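Local structure of extracellular ligand-binding receptor (Verminephrobacter eiseniae, 4M88) at residues L24-K29 with E286-G291; S77-A82 with N102-A107; V98-G103 with P116-V121; G299-H304 with A313-T318. The protein probably binds an amino acid or similar small solute outside the cytoplasmic membrane and delivers it to an ABC transporter. All blocks are in the same frame, centred on the assembly; numbering follows the deposited sequence.

Contact 1: L24-K29 with E286-G291; sequences LNQGIK and EFQLEG
Gly27 and Gly291 lie where helices 18-37 and 286-303 press together backbone to backbone: the short segments approach to 6.4 Å at their axes and cross at -42°, running in broadly the same direction. With no side chains between them, CA-H...O contacts line the crossing. Gly27 CA lies 3.2 Å from Gln288 O, and in the reverse sense Gly291 CA lies 3.6 Å from Leu24 O. The glycines make this possible, since a CB on Gly27 would fall only 1.8 Å from Gln288 O, and one on Gly291 would also clash, with Leu24 O.

Leu24 CB starts out away from the partner helix, but CG sits beside the backbone N (chi1 -76°), and the CD2 branch turns back to make apolar contact with Phe287 CD1 at 4.2 Å and Glu290 CB at 3.9 Å. CD2 also packs on the backbone, 3.4 Å from Phe287 O, as Ile28 CG1 does on Gly291 O.

One polar bond joins side chains. Gln288 NE2 donates a hydrogen bond to Gln26 OE1 at 2.7 Å (159°); OE1 lies close to the amide plane of Gln288, while NE2 is tilted from the carbonyl plane of Gln26. The carboxylate of Glu290 works elsewhere, in a salt bridge to Arg122 and a bond to Asn102.

A tight, glycine-lined crossing with CA-H...O contacts at this angle resembles the GASright packing of membrane helices, here fastening a helix from late in the chain to the first helix of the N-terminal alpha/beta lobe.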
loop_
_atom_site.group_PDB
_atom_site.type_symbol
_atom_site.label_atom_id
_atom_site.label_comp_id
_atom_site.label_asym_id
_atom_site.label_seq_id
_atom_site.Cartn_x
_atom_site.Cartn_y
_atom_site.Cartn_z
ATOM N N LEU A 24 -9.404 -2.334 1.576
ATOM C CA LEU A 24 -9.379 -0.994 0.989
ATOM C C LEU A 24 -10.791 -0.462 0.835
ATOM O O LEU A 24 -11.070 0.695 1.141
ATOM C CB LEU A 24 -8.706 -1.001 -0.393
ATOM C CG LEU A 24 -7.190 -1.089 -0.507
ATOM C CD1 LEU A 24 -6.825 -1.148 -1.988
ATOM C CD2 LEU A 24 -6.528 0.106 0.154
ATOM N N ASN A 25 -11.684 -1.310 0.332
ATOM C CA ASN A 25 -13.065 -0.908 0.093
ATOM C C ASN A 25 -13.774 -0.523 1.401
ATOM O O ASN A 25 -14.529 0.449 1.448
ATOM C CB ASN A 25 -13.806 -2.041 -0.621
ATOM C CG ASN A 25 -15.243 -1.689 -0.971
ATOM O OD1 ASN A 25 -16.182 -2.265 -0.425
ATOM N ND2 ASN A 25 -15.420 -0.750 -1.896
ATOM N N GLN A 26 -13.543 -1.299 2.452
ATOM C CA GLN A 26 -14.123 -1.005 3.765
ATOM C C GLN A 26 -13.688 0.358 4.286
ATOM O O GLN A 26 -14.499 1.124 4.829
ATOM C CB GLN A 26 -13.747 -2.100 4.763
ATOM C CG GLN A 26 -14.558 -3.378 4.562
ATOM C CD GLN A 26 -13.868 -4.603 5.140
ATOM O OE1 GLN A 26 -12.799 -4.497 5.736
ATOM N NE2 GLN A 26 -14.475 -5.772 4.959
ATOM N N GLY A 27 -12.411 0.661 4.135
ATOM C CA GLY A 27 -11.884 1.933 4.603
ATOM C C GLY A 27 -12.446 3.094 3.810
ATOM O O GLY A 27 -12.758 4.156 4.358
ATOM N N ILE A 28 -12.580 2.900 2.503
ATOM C CA ILE A 28 -13.141 3.950 1.660
ATOM C C ILE A 28 -14.589 4.217 2.062
ATOM O O ILE A 28 -14.982 5.370 2.251
ATOM C CB ILE A 28 -13.071 3.558 0.169
ATOM C CG1 ILE A 28 -11.615 3.515 -0.308
ATOM C CG2 ILE A 28 -13.866 4.531 -0.692
ATOM C CD1 ILE A 28 -11.457 2.817 -1.678
ATOM N N LYS A 29 -15.380 3.154 2.226
ATOM C CA LYS A 29 -16.782 3.314 2.599
ATOM C C LYS A 29 -16.929 3.943 3.968
ATOM O O LYS A 29 -17.837 4.752 4.194
ATOM C CB LYS A 29 -17.488 1.962 2.600
ATOM C CG LYS A 29 -17.703 1.388 1.228
ATOM C CD LYS A 29 -18.296 0.004 1.361
ATOM C CE LYS A 29 -18.860 -0.477 0.046
ATOM N NZ LYS A 29 -19.140 -1.934 0.066
ATOM N N GLU A 286 -3.993 -2.331 7.921
ATOM C CA GLU A 286 -3.356 -1.235 7.209
ATOM C C GLU A 286 -4.084 -0.916 5.899
ATOM O O GLU A 286 -4.131 0.235 5.471
ATOM C CB GLU A 286 -1.894 -1.595 6.924
ATOM C CG GLU A 286 -1.022 -1.744 8.185
ATOM C CD GLU A 286 -1.136 -3.112 8.853
ATOM O OE1 GLU A 286 -2.007 -3.921 8.455
ATOM O OE2 GLU A 286 -0.336 -3.376 9.779
ATOM N N PHE A 287 -4.660 -1.925 5.259
ATOM C CA PHE A 287 -5.406 -1.659 4.027
ATOM C C PHE A 287 -6.703 -0.892 4.274
ATOM O O PHE A 287 -7.087 -0.050 3.468
ATOM C CB PHE A 287 -5.665 -2.940 3.243
ATOM C CG PHE A 287 -4.460 -3.419 2.485
ATOM C CD1 PHE A 287 -3.709 -2.520 1.731
ATOM C CD2 PHE A 287 -4.046 -4.734 2.569
ATOM C CE1 PHE A 287 -2.568 -2.942 1.047
ATOM C CE2 PHE A 287 -2.916 -5.165 1.886
ATOM C CZ PHE A 287 -2.178 -4.265 1.122
ATOM N N GLN A 288 -7.380 -1.181 5.377
ATOM C CA GLN A 288 -8.545 -0.374 5.751
ATOM C C GLN A 288 -8.127 1.076 5.961
ATOM O O GLN A 288 -8.789 1.992 5.492
ATOM C CB GLN A 288 -9.203 -0.932 7.017
ATOM C CG GLN A 288 -9.906 -2.258 6.743
ATOM C CD GLN A 288 -10.254 -3.019 7.988
ATOM O OE1 GLN A 288 -9.728 -2.740 9.060
ATOM N NE2 GLN A 288 -11.148 -4.004 7.855
ATOM N N LEU A 289 -7.023 1.290 6.662
ATOM C CA LEU A 289 -6.582 2.654 6.932
ATOM C C LEU A 289 -6.147 3.343 5.648
ATOM O O LEU A 289 -6.408 4.526 5.458
ATOM C CB LEU A 289 -5.467 2.679 7.987
ATOM C CG LEU A 289 -4.876 4.056 8.294
ATOM C CD1 LEU A 289 -5.960 5.023 8.737
ATOM C CD2 LEU A 289 -3.827 3.926 9.388
ATOM N N GLU A 290 -5.502 2.596 4.755
ATOM C CA GLU A 290 -5.079 3.145 3.469
ATOM C C GLU A 290 -6.278 3.587 2.645
ATOM O O GLU A 290 -6.241 4.638 1.998
ATOM C CB GLU A 290 -4.269 2.109 2.680
ATOM C CG GLU A 290 -3.690 2.651 1.384
ATOM C CD GLU A 290 -2.400 1.950 0.972
ATOM O OE1 GLU A 290 -2.087 0.862 1.524
ATOM O OE2 GLU A 290 -1.686 2.497 0.103
ATOM N N GLY A 291 -7.339 2.787 2.662
ATOM C CA GLY A 291 -8.531 3.129 1.896
ATOM C C GLY A 291 -9.191 4.363 2.490
ATOM O O GLY A 291 -9.626 5.262 1.779
#

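Contact 2: S77-A82 with N102-A107; sequences SPMGSA and NGVPGA
Met79 and Val104 form a single backbone bridge between two segments running roughly the same way (28° apart): Val104 N donates to Pro78 O at 2.9 Å, and Val104 O receives Gly80 N at 2.8 Å. Gly80, at the N-cap of helix 81-89, takes backbone angles that only glycine adopts easily.

Among the side chains, selenomethionine Met79 and Val104 lie side by side and point the same way, meeting through CE and CG1 at 3.8 Å; the bend at chi3 (-91°) turns CE to that place. Asn102 ND2 donates to Ser77 OG at 3.2 Å, the hydroxyl tilted 23° from the amide plane, and also bonds to Glu290 OE2. An alanine in place of Asn102 would probably leave Ser77 OG without this donor and the buried carboxylate of Glu290 with one partner fewer. Pro78 CD closes to 3.1 Å on Asn102 O, a buried carbonyl for which the model has no hydrogen-bond partner. Farther along, Pro105, preceded by a cis peptide, sets CG 3.6 Å from Ser81 OG, which bonds to Thr153. A glycerol lies about 3 Å from the Pro105 side chain, consistent with a pocket here.

Both loops leave the C-terminal ends of neighbouring parallel strands, 74-76 and 99-101. Helices 18-37 and 286-303 pack against them through Leu24, Phe287, Glu290 and Ser294, and Tyr232 lies against Val104 and Pro105.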
loop_
_atom_site.group_PDB
_atom_site.type_symbol
_atom_site.label_atom_id
_atom_site.label_comp_id
_atom_site.label_asym_id
_atom_site.label_seq_id
_atom_site.Cartn_x
_atom_site.Cartn_y
_atom_site.Cartn_z
ATOM N N SER A 77 -7.365 4.447 -5.040
ATOM C CA SER A 77 -6.462 3.348 -4.671
ATOM C C SER A 77 -6.628 2.048 -5.482
ATOM O O SER A 77 -6.962 1.003 -4.919
ATOM C CB SER A 77 -6.571 3.061 -3.166
ATOM O OG SER A 77 -5.445 2.331 -2.714
ATOM N N PRO A 78 -6.393 2.108 -6.806
ATOM C CA PRO A 78 -6.316 0.832 -7.528
ATOM C C PRO A 78 -5.210 -0.035 -6.945
ATOM O O PRO A 78 -4.188 0.476 -6.469
ATOM C CB PRO A 78 -5.988 1.244 -8.968
ATOM C CG PRO A 78 -5.362 2.625 -8.841
ATOM C CD PRO A 78 -6.093 3.260 -7.677
HETATM N N MSE A 79 -5.438 -1.342 -6.984
HETATM C CA MSE A 79 -4.552 -2.316 -6.370
HETATM C C MSE A 79 -4.227 -3.435 -7.358
HETATM O O MSE A 79 -5.126 -4.019 -7.972
HETATM C CB MSE A 79 -5.214 -2.893 -5.118
HETATM C CG MSE A 79 -4.554 -4.148 -4.596
HETATM SE SE MSE A 79 -5.488 -4.762 -2.984
HETATM C CE MSE A 79 -4.402 -3.786 -1.712
ATOM N N GLY A 80 -2.937 -3.722 -7.513
ATOM C CA GLY A 80 -2.488 -4.784 -8.391
ATOM C C GLY A 80 -1.434 -4.271 -9.347
ATOM O O GLY A 80 -1.671 -3.292 -10.064
ATOM N N SER A 81 -0.271 -4.922 -9.352
ATOM C CA SER A 81 0.818 -4.571 -10.265
ATOM C C SER A 81 0.404 -4.572 -11.739
ATOM O O SER A 81 0.682 -3.618 -12.469
ATOM C CB SER A 81 1.988 -5.542 -10.082
ATOM O OG SER A 81 2.396 -5.585 -8.727
ATOM N N ALA A 82 -0.230 -5.656 -12.175
ATOM C CA ALA A 82 -0.597 -5.815 -13.576
ATOM C C ALA A 82 -1.583 -4.740 -13.991
ATOM O O ALA A 82 -1.480 -4.179 -15.083
ATOM C CB ALA A 82 -1.195 -7.204 -13.823
ATOM N N ASN A 102 -3.852 7.486 -4.973
ATOM C CA ASN A 102 -3.152 6.330 -4.417
ATOM C C ASN A 102 -3.090 5.154 -5.387
ATOM O O ASN A 102 -3.912 5.029 -6.306
ATOM C CB ASN A 102 -3.709 5.897 -3.055
ATOM C CG ASN A 102 -2.660 5.193 -2.201
ATOM O OD1 ASN A 102 -1.505 5.635 -2.134
ATOM N ND2 ASN A 102 -3.043 4.083 -1.572
ATOM N N GLY A 103 -2.091 4.310 -5.181
ATOM C CA GLY A 103 -1.908 3.108 -5.971
ATOM C C GLY A 103 -1.170 2.120 -5.095
ATOM O O GLY A 103 -0.281 2.511 -4.326
ATOM N N VAL A 104 -1.571 0.854 -5.177
ATOM C CA VAL A 104 -0.909 -0.233 -4.461
ATOM C C VAL A 104 -0.551 -1.295 -5.487
ATOM O O VAL A 104 -1.424 -1.762 -6.213
ATOM C CB VAL A 104 -1.862 -0.880 -3.447
ATOM C CG1 VAL A 104 -1.191 -2.069 -2.739
ATOM C CG2 VAL A 104 -2.352 0.150 -2.454
ATOM N N PRO A 105 0.722 -1.722 -5.538
ATOM C CA PRO A 105 1.837 -1.381 -4.658
ATOM C C PRO A 105 2.509 -0.085 -5.065
ATOM O O PRO A 105 2.298 0.400 -6.184
ATOM C CB PRO A 105 2.815 -2.531 -4.906
ATOM C CG PRO A 105 2.610 -2.860 -6.348
ATOM C CD PRO A 105 1.122 -2.685 -6.582
ATOM N N GLY A 106 3.337 0.444 -4.167
ATOM C CA GLY A 106 4.117 1.635 -4.442
ATOM C C GLY A 106 5.424 1.339 -5.155
ATOM O O GLY A 106 6.447 1.966 -4.870
ATOM N N ALA A 107 5.397 0.397 -6.095
ATOM C CA ALA A 107 6.604 0.014 -6.829
ATOM C C ALA A 107 7.217 1.212 -7.543
ATOM O O ALA A 107 6.497 2.081 -8.055
ATOM C CB ALA A 107 6.295 -1.102 -7.820
#

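Contact 3: V98-G103 with P116-V121; sequences VVVVNG and PKFFHV
Val100 and Phe118 pair in parallel, as do Val101 and Phe119, in the beta-alpha-beta unit that brings strand 118-119 to the edge of the five-stranded sheet. Val100 takes both straight backbone bonds: its N donates to Lys117 O at 2.9 Å, and its O accepts Phe119 N at 2.8 Å. Asn102 N continues the pairing to Phe119 O, less straight at 145°.

On the face of Val100, its CG1 packs 3.6 Å from Phe118 CD1. The ring edge continues past Asn102 O to Gly103, where a CB would collide with CZ. On the other face, Val99 CG2 presses tightly on Phe119 CD2 at 3.2 Å, the two side chains crossing at about a right angle.

Beyond the strands, Asn102 OD1 accepts Val121 N at 2.9 Å and also Arg122 N, while ND2 is held by Glu290 OE2. A leucine in place of Asn102 would probably leave both backbone N-H groups without their acceptor and let the chain after strand 118-119 shift. Lys117 runs extended past Val98 O to bond Ala96 O and Leu93 O through NZ. At the far end, one water joins Gly103 O, to which it donates at 2.7 Å, to His120 ND1 at 2.9 Å.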
loop_
_atom_site.group_PDB
_atom_site.type_symbol
_atom_site.label_atom_id
_atom_site.label_comp_id
_atom_site.label_asym_id
_atom_site.label_seq_id
_atom_site.Cartn_x
_atom_site.Cartn_y
_atom_site.Cartn_z
ATOM N N VAL A 98 -10.041 12.528 -15.088
ATOM C CA VAL A 98 -10.133 11.865 -13.799
ATOM C C VAL A 98 -8.802 12.020 -13.082
ATOM O O VAL A 98 -7.783 12.305 -13.706
ATOM C CB VAL A 98 -10.475 10.371 -13.984
ATOM C CG1 VAL A 98 -9.258 9.591 -14.488
ATOM C CG2 VAL A 98 -11.001 9.761 -12.678
ATOM N N VAL A 99 -8.810 11.869 -11.765
ATOM C CA VAL A 99 -7.562 11.773 -11.036
ATOM C C VAL A 99 -7.565 10.421 -10.339
ATOM O O VAL A 99 -8.634 9.904 -9.959
ATOM C CB VAL A 99 -7.412 12.914 -10.024
ATOM C CG1 VAL A 99 -8.534 12.899 -9.100
ATOM C CG2 VAL A 99 -6.171 12.753 -9.237
ATOM N N VAL A 100 -6.388 9.817 -10.228
ATOM C CA VAL A 100 -6.266 8.538 -9.537
ATOM C C VAL A 100 -5.541 8.818 -8.237
ATOM O O VAL A 100 -4.449 9.378 -8.242
ATOM C CB VAL A 100 -5.461 7.505 -10.349
ATOM C CG1 VAL A 100 -5.391 6.189 -9.581
ATOM C CG2 VAL A 100 -6.101 7.271 -11.714
ATOM N N VAL A 101 -6.171 8.478 -7.121
ATOM C CA VAL A 101 -5.625 8.840 -5.819
ATOM C C VAL A 101 -5.171 7.585 -5.108
ATOM O O VAL A 101 -5.990 6.739 -4.722
ATOM C CB VAL A 101 -6.630 9.628 -4.963
ATOM C CG1 VAL A 101 -6.058 9.894 -3.573
ATOM C CG2 VAL A 101 -6.984 10.940 -5.650
ATOM N N ASN A 102 -3.852 7.486 -4.973
ATOM C CA ASN A 102 -3.152 6.330 -4.417
ATOM C C ASN A 102 -3.090 5.154 -5.387
ATOM O O ASN A 102 -3.912 5.029 -6.306
ATOM C CB ASN A 102 -3.709 5.897 -3.055
ATOM C CG ASN A 102 -2.660 5.193 -2.201
ATOM O OD1 ASN A 102 -1.505 5.635 -2.134
ATOM N ND2 ASN A 102 -3.043 4.083 -1.572
ATOM N N GLY A 103 -2.091 4.310 -5.181
ATOM C CA GLY A 103 -1.908 3.108 -5.971
ATOM C C GLY A 103 -1.170 2.120 -5.095
ATOM O O GLY A 103 -0.281 2.511 -4.326
ATOM N N PRO A 116 1.007 12.339 -14.437
ATOM C CA PRO A 116 0.634 13.546 -13.689
ATOM C C PRO A 116 -0.783 13.527 -13.122
ATOM O O PRO A 116 -1.093 14.375 -12.275
ATOM C CB PRO A 116 0.826 14.683 -14.712
ATOM C CG PRO A 116 0.918 14.006 -16.057
ATOM C CD PRO A 116 1.496 12.652 -15.792
ATOM N N LYS A 117 -1.630 12.588 -13.545
ATOM C CA LYS A 117 -2.961 12.470 -12.949
ATOM C C LYS A 117 -3.025 11.401 -11.844
ATOM O O LYS A 117 -4.084 11.141 -11.277
ATOM C CB LYS A 117 -4.008 12.170 -14.033
ATOM C CG LYS A 117 -4.195 13.303 -15.040
ATOM C CD LYS A 117 -5.250 12.924 -16.074
ATOM C CE LYS A 117 -5.325 13.956 -17.182
ATOM N NZ LYS A 117 -6.319 13.536 -18.204
ATOM N N PHE A 118 -1.880 10.798 -11.540
ATOM C CA PHE A 118 -1.789 9.655 -10.630
ATOM C C PHE A 118 -1.051 10.143 -9.376
ATOM O O PHE A 118 0.137 10.493 -9.442
ATOM C CB PHE A 118 -1.019 8.547 -11.362
ATOM C CG PHE A 118 -0.956 7.226 -10.641
ATOM C CD1 PHE A 118 -1.820 6.924 -9.598
ATOM C CD2 PHE A 118 -0.002 6.281 -11.021
ATOM C CE1 PHE A 118 -1.749 5.682 -8.938
ATOM C CE2 PHE A 118 0.094 5.050 -10.373
ATOM C CZ PHE A 118 -0.789 4.747 -9.323
ATOM N N PHE A 119 -1.776 10.234 -8.257
ATOM C CA PHE A 119 -1.234 10.801 -7.007
ATOM C C PHE A 119 -1.016 9.689 -6.004
ATOM O O PHE A 119 -1.781 8.733 -5.980
ATOM C CB PHE A 119 -2.208 11.828 -6.410
ATOM C CG PHE A 119 -2.308 13.098 -7.205
ATOM C CD1 PHE A 119 -1.590 14.222 -6.828
ATOM C CD2 PHE A 119 -3.105 13.160 -8.342
ATOM C CE1 PHE A 119 -1.670 15.400 -7.557
ATOM C CE2 PHE A 119 -3.198 14.341 -9.090
ATOM C CZ PHE A 119 -2.475 15.460 -8.691
ATOM N N HIS A 120 0.026 9.799 -5.177
ATOM C CA HIS A 120 0.352 8.700 -4.264
ATOM C C HIS A 120 0.243 9.149 -2.822
ATOM O O HIS A 120 0.833 10.150 -2.439
ATOM C CB HIS A 120 1.765 8.185 -4.550
ATOM C CG HIS A 120 1.962 7.802 -5.978
ATOM N ND1 HIS A 120 1.580 6.573 -6.476
ATOM C CD2 HIS A 120 2.432 8.508 -7.034
ATOM C CE1 HIS A 120 1.834 6.532 -7.774
ATOM N NE2 HIS A 120 2.345 7.695 -8.138
ATOM N N VAL A 121 -0.530 8.410 -2.032
ATOM C CA VAL A 121 -0.737 8.745 -0.630
ATOM C C VAL A 121 0.267 7.982 0.248
ATOM O O VAL A 121 0.723 8.495 1.260
ATOM C CB VAL A 121 -2.194 8.455 -0.208
ATOM C CG1 VAL A 121 -2.393 8.713 1.268
ATOM C CG2 VAL A 121 -3.149 9.340 -1.018
HETATM O O HOH W 1 1.760 4.256 -4.723
#

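Contact 4: G299-H304 with A313-T318; sequences GEALKH and ANLAAT
Thr318, whose methyl group touches Ala301 and His304, has its hydroxyl OG1 within reach of two oxygens: OD1 of Asn307, and the backbone O of Asn314 at 3.0 Å one turn earlier. With OG1 turned back along its own helix, CG2 is the branch that faces the partner. It lies 3.4 Å from Ala301 O and 4.1 Å from His304 CB. That carbonyl already receives His304 N at 3.2 Å, so the methyl group lies against a backbone oxygen that accepts an N-H from its own segment.

The rest of the contact is apolar. Leu315 has CG anti to the backbone N (chi1 175°), and its CD1 branch fits between two neighbours on segment 299-304: Ala301 CB at 3.6 Å and Leu302 CD2 at 4.0 Å. Ala301 points at the partner helix, whereas Leu302 starts off to one side and brings only its end across, so that the two leucines meet obliquely. No hydrogen bond passes directly between the segments. Asn307, in the connecting loop, supplies the link instead, for its ND2 bonds to Leu302 O while its OD1 bonds to Thr318 OG1.

The segments cross almost squarely, at 96°, with their axes 9.2 Å apart, a spacing set by the side chains between them. This is plain structural packing near the far end of helix 286-303, where the chain turns through a short loop into helix 312-321. Both helices cover one face of the parallel sheet, and Leu315 rests on Val99 of strand 99-101.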
loop_
_atom_site.group_PDB
_atom_site.type_symbol
_atom_site.label_atom_id
_atom_site.label_comp_id
_atom_site.label_asym_id
_atom_site.label_seq_id
_atom_site.Cartn_x
_atom_site.Cartn_y
_atom_site.Cartn_z
ATOM N N GLY A 299 -11.636 13.976 -0.085
ATOM C CA GLY A 299 -12.565 14.779 0.694
ATOM C C GLY A 299 -11.949 16.077 1.173
ATOM O O GLY A 299 -12.549 17.150 1.049
ATOM N N GLU A 300 -10.746 16.000 1.732
ATOM C CA GLU A 300 -10.106 17.213 2.237
ATOM C C GLU A 300 -9.757 18.187 1.113
ATOM O O GLU A 300 -9.860 19.402 1.285
ATOM C CB GLU A 300 -8.876 16.895 3.096
ATOM C CG GLU A 300 -9.163 16.035 4.339
ATOM C CD GLU A 300 -10.047 16.714 5.384
ATOM O OE1 GLU A 300 -10.247 17.950 5.318
ATOM O OE2 GLU A 300 -10.537 16.001 6.293
ATOM N N ALA A 301 -9.356 17.670 -0.045
ATOM C CA ALA A 301 -9.093 18.554 -1.177
ATOM C C ALA A 301 -10.379 19.243 -1.626
ATOM O O ALA A 301 -10.383 20.437 -1.903
ATOM C CB ALA A 301 -8.478 17.775 -2.341
ATOM N N LEU A 302 -11.468 18.486 -1.733
ATOM C CA LEU A 302 -12.715 19.083 -2.216
ATOM C C LEU A 302 -13.288 20.132 -1.254
ATOM O O LEU A 302 -13.985 21.049 -1.686
ATOM C CB LEU A 302 -13.759 18.009 -2.536
ATOM C CG LEU A 302 -13.447 17.066 -3.704
ATOM C CD1 LEU A 302 -14.568 16.051 -3.855
ATOM C CD2 LEU A 302 -13.217 17.816 -5.028
ATOM N N LYS A 303 -12.979 20.004 0.037
ATOM C CA LYS A 303 -13.488 20.929 1.064
ATOM C C LYS A 303 -12.539 22.095 1.293
ATOM O O LYS A 303 -12.849 23.034 2.025
ATOM C CB LYS A 303 -13.690 20.191 2.391
ATOM C CG LYS A 303 -14.843 19.212 2.363
ATOM C CD LYS A 303 -14.750 18.198 3.489
ATOM C CE LYS A 303 -15.325 18.747 4.772
ATOM N NZ LYS A 303 -15.772 17.622 5.647
ATOM N N HIS A 304 -11.366 22.022 0.681
ATOM C CA HIS A 304 -10.322 23.010 0.931
ATOM C C HIS A 304 -10.770 24.392 0.457
ATOM O O HIS A 304 -11.399 24.508 -0.589
ATOM C CB HIS A 304 -9.036 22.585 0.224
ATOM C CG HIS A 304 -7.827 23.345 0.664
ATOM N ND1 HIS A 304 -7.552 24.621 0.226
ATOM C CD2 HIS A 304 -6.823 23.007 1.508
ATOM C CE1 HIS A 304 -6.427 25.040 0.782
ATOM N NE2 HIS A 304 -5.967 24.081 1.564
ATOM N N ALA A 313 -11.000 18.277 -12.832
ATOM C CA ALA A 313 -10.058 19.383 -13.008
ATOM C C ALA A 313 -9.905 20.207 -11.721
ATOM O O ALA A 313 -8.785 20.565 -11.342
ATOM C CB ALA A 313 -10.473 20.259 -14.162
ATOM N N ASN A 314 -11.014 20.521 -11.055
ATOM C CA ASN A 314 -10.931 21.200 -9.758
ATOM C C ASN A 314 -10.120 20.405 -8.744
ATOM O O ASN A 314 -9.279 20.955 -8.017
ATOM C CB ASN A 314 -12.319 21.446 -9.159
ATOM C CG ASN A 314 -13.122 22.456 -9.934
ATOM O OD1 ASN A 314 -14.175 22.129 -10.493
ATOM N ND2 ASN A 314 -12.649 23.696 -9.961
ATOM N N LEU A 315 -10.398 19.106 -8.668
ATOM C CA LEU A 315 -9.716 18.257 -7.707
ATOM C C LEU A 315 -8.210 18.226 -7.977
ATOM O O LEU A 315 -7.406 18.453 -7.073
ATOM C CB LEU A 315 -10.312 16.838 -7.720
ATOM C CG LEU A 315 -9.611 15.799 -6.842
ATOM C CD1 LEU A 315 -9.505 16.282 -5.407
ATOM C CD2 LEU A 315 -10.398 14.513 -6.881
ATOM N N ALA A 316 -7.826 17.979 -9.224
ATOM C CA ALA A 316 -6.408 17.954 -9.582
ATOM C C ALA A 316 -5.724 19.294 -9.308
ATOM O O ALA A 316 -4.597 19.329 -8.815
ATOM C CB ALA A 316 -6.237 17.579 -11.049
ATOM N N ALA A 317 -6.411 20.386 -9.635
ATOM C CA ALA A 317 -5.867 21.721 -9.425
ATOM C C ALA A 317 -5.621 21.921 -7.939
ATOM O O ALA A 317 -4.600 22.483 -7.539
ATOM C CB ALA A 317 -6.839 22.789 -9.958
ATOM N N THR A 318 -6.555 21.452 -7.118
ATOM C CA THR A 318 -6.451 21.673 -5.677
ATOM C C THR A 318 -5.368 20.809 -5.022
ATOM O O THR A 318 -4.568 21.318 -4.248
ATOM C CB THR A 318 -7.800 21.448 -4.986
ATOM O OG1 THR A 318 -8.741 22.412 -5.487
ATOM C CG2 THR A 318 -7.655 21.610 -3.487
#

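In the fold
All four contacts are buried, but contact 2 lies nearest the centre of the chain and contact 4 farthest, about 22 Å out. Contacts 2 and 3 are mainly backbone hydrogen bonding around strand 99-101 and its outgoing loop, and share Asn102 and Gly103. Contacts 1 and 4 both use helix 286-303, yet differ in kind: the first is a glycine crossing with CA-H...O contacts, the second a wider, mostly apolar one. Glu290 of contact 1 reaches Asn102 and so ties the helix pair to both contacts that share this residue. Contact 4 touches contact 3 through Leu315 and Val99, while its nearest atoms stay about 9 Å from contact 1.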